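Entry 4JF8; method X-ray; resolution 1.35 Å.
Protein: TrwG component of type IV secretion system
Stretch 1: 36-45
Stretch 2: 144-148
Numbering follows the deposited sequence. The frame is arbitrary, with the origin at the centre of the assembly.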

# COMPACT_ATOMS: atom_id res chain seq x y z
N HIS A 36 -1.59 13.03 -19.81
CA HIS A 36 -1.08 12.33 -18.60
C HIS A 36 -1.14 13.19 -17.33
O HIS A 36 -1.00 12.68 -16.23
CB HIS A 36 0.36 11.86 -18.83
N GLU A 37 -1.32 14.50 -17.49
CA GLU A 37 -1.34 15.39 -16.36
C GLU A 37 -2.70 15.34 -15.66
O GLU A 37 -2.75 15.25 -14.45
CB GLU A 37 -1.01 16.83 -16.79
N THR A 38 -3.79 15.38 -16.42
CA THR A 38 -5.11 15.55 -15.83
C THR A 38 -5.65 14.25 -15.24
O THR A 38 -6.23 14.24 -14.15
CB THR A 38 -6.11 16.11 -16.87
OG1 THR A 38 -5.65 17.38 -17.37
CG2 THR A 38 -7.48 16.29 -16.26
N SER A 39 -5.47 13.15 -15.96
CA SER A 39 -6.06 11.87 -15.61
C SER A 39 -5.29 10.76 -16.30
O SER A 39 -4.77 10.94 -17.40
CB SER A 39 -7.52 11.84 -16.06
OG SER A 39 -8.14 10.58 -15.83
N TYR A 40 -5.25 9.60 -15.65
CA TYR A 40 -4.74 8.38 -16.29
C TYR A 40 -5.88 7.39 -16.56
O TYR A 40 -5.66 6.20 -16.76
CB TYR A 40 -3.64 7.75 -15.44
CG TYR A 40 -2.26 8.28 -15.73
CD1 TYR A 40 -1.44 7.66 -16.63
CD2 TYR A 40 -1.80 9.42 -15.10
CE1 TYR A 40 -0.16 8.15 -16.89
CE2 TYR A 40 -0.54 9.92 -15.34
CZ TYR A 40 0.28 9.28 -16.24
OH TYR A 40 1.54 9.78 -16.49
N GLY A 41 -7.09 7.94 -16.62
CA GLY A 41 -8.27 7.12 -16.87
C GLY A 41 -8.94 6.70 -15.58
O GLY A 41 -8.38 6.85 -14.48
N GLU A 42 -10.13 6.14 -15.69
CA GLU A 42 -10.95 5.90 -14.53
C GLU A 42 -10.33 4.88 -13.57
O GLU A 42 -10.35 5.08 -12.36
CB GLU A 42 -12.37 5.45 -14.91
CG GLU A 42 -13.33 5.50 -13.72
CD GLU A 42 -14.79 5.32 -14.07
OE1 GLU A 42 -15.60 6.14 -13.58
OE2 GLU A 42 -15.11 4.35 -14.77
N VAL A 43 -9.82 3.79 -14.10
CA VAL A 43 -9.32 2.70 -13.25
C VAL A 43 -8.07 3.12 -12.47
O VAL A 43 -7.95 2.86 -11.27
CB VAL A 43 -9.13 1.39 -14.08
CG1 VAL A 43 -8.49 0.31 -13.24
CG2 VAL A 43 -10.46 0.88 -14.60
N VAL A 44 -7.13 3.78 -13.13
CA VAL A 44 -5.93 4.24 -12.45
C VAL A 44 -6.24 5.38 -11.49
O VAL A 44 -5.75 5.39 -10.35
CB VAL A 44 -4.80 4.59 -13.44
CG1 VAL A 44 -3.67 5.30 -12.74
CG2 VAL A 44 -4.33 3.30 -14.14
N ASP A 45 -7.08 6.33 -11.88
CA ASP A 45 -7.41 7.42 -10.98
C ASP A 45 -8.10 6.85 -9.73
O ASP A 45 -7.82 7.25 -8.60
CB ASP A 45 -8.33 8.45 -11.63
CG ASP A 45 -7.65 9.31 -12.68
OD1 ASP A 45 -6.47 9.13 -13.02
OD2 ASP A 45 -8.38 10.19 -13.24
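Stretch 2, residues 144-148: GYTYV

One carboxylate, that of Asp45, takes a tyrosine hydroxyl on each of its two oxygens: Tyr145 OH donates to Asp45 OD2 at 2.6 Å and Tyr147 OH to Asp45 OD1 at 2.7 Å. The same oxygens also accept hydrogen bonds from within stretch 1, with Ser39 OG 2.6 Å from Asp45 OD2 and Tyr40 N 2.9 Å from Asp45 OD1 (angle at hydrogen 166°). Four donors thus converge on a buried side chain in the m rotamer.

Stretch 2 is extended at residues 144-147, the end of a strand that begins earlier in the chain, whereas stretch 1 is loop or turn before its helix at 42-45. The backbones meet near Glu37 and Thr38, whose CA atoms lie 4.8 Å from Tyr147 CA and 5.4 Å from Thr146 CA, respectively; the register therefore runs in opposite senses along the two stretches. Tyr147 N donates to Glu37 O at 2.9 Å with an angle of 150°, and Glu37 CA approaches Tyr147 O at 3.5 Å in a CA-H...O contact. From Glu37 to Thr38 on one side and from Tyr147 back to Tyr145 on the other, a water joins two carbonyl oxygens, which are both acceptors and cannot bond each other directly: it donates to Thr38 O and to Tyr145 O at 2.7 Å each.

Tyr147 supplies the largest covered area, 133 Å² of its surface. Its CA-to-CB bond points toward stretch 1, and its m rotamer carries the ring past Ser39, where CE1 of Tyr147 lies 4.0 Å from Ser39 CA. Tyr40 turns its ring edge to the face of Tyr147: the centroids are 4.7 Å apart, the planes make 72°, and Tyr40 CD2 comes within 3.6 Å of Tyr147 CG. At the hydroxyl end, Val44 CG1 lies 3.9 Å from Tyr147 OH. Gly144 and Val148 make no contact, which confines the interface to three consecutive residues of stretch 2.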

# COMPACT_ATOMS: atom_id res chain seq x y z
N GLY A 144 -9.56 17.31 -5.29
CA GLY A 144 -8.91 17.78 -6.50
C GLY A 144 -7.57 17.08 -6.59
O GLY A 144 -6.89 16.88 -5.58
N TYR A 145 -7.19 16.68 -7.80
CA TYR A 145 -5.95 15.91 -7.99
C TYR A 145 -5.36 16.16 -9.35
O TYR A 145 -6.04 16.65 -10.26
CB TYR A 145 -6.18 14.41 -7.74
CG TYR A 145 -7.06 13.73 -8.76
CD1 TYR A 145 -6.53 13.06 -9.84
CD2 TYR A 145 -8.45 13.76 -8.62
CE1 TYR A 145 -7.35 12.42 -10.77
CE2 TYR A 145 -9.27 13.13 -9.54
CZ TYR A 145 -8.72 12.45 -10.61
OH TYR A 145 -9.53 11.80 -11.52
N THR A 146 -4.10 15.81 -9.49
CA THR A 146 -3.36 15.96 -10.73
C THR A 146 -2.22 14.95 -10.69
O THR A 146 -1.96 14.31 -9.67
CB THR A 146 -2.81 17.40 -10.88
OG1 THR A 146 -2.36 17.59 -12.23
CG2 THR A 146 -1.69 17.68 -9.89
N TYR A 147 -1.54 14.82 -11.82
CA TYR A 147 -0.32 14.01 -11.90
C TYR A 147 0.79 14.91 -12.40
O TYR A 147 0.67 15.47 -13.50
CB TYR A 147 -0.50 12.82 -12.85
CG TYR A 147 -1.55 11.81 -12.44
CD1 TYR A 147 -2.89 11.97 -12.78
CD2 TYR A 147 -1.18 10.68 -11.73
CE1 TYR A 147 -3.83 11.03 -12.43
CE2 TYR A 147 -2.11 9.72 -11.37
CZ TYR A 147 -3.43 9.90 -11.72
OH TYR A 147 -4.34 8.91 -11.41
N VAL A 148 1.85 15.02 -11.62
CA VAL A 148 2.93 15.97 -11.91
C VAL A 148 4.14 15.31 -12.56
O VAL A 148 5.09 16.01 -12.90
CB VAL A 148 3.35 16.78 -10.66
CG1 VAL A 148 2.13 17.47 -10.05
CG2 VAL A 148 4.08 15.93 -9.63
O HOH W 1 -6.02 16.69 -12.92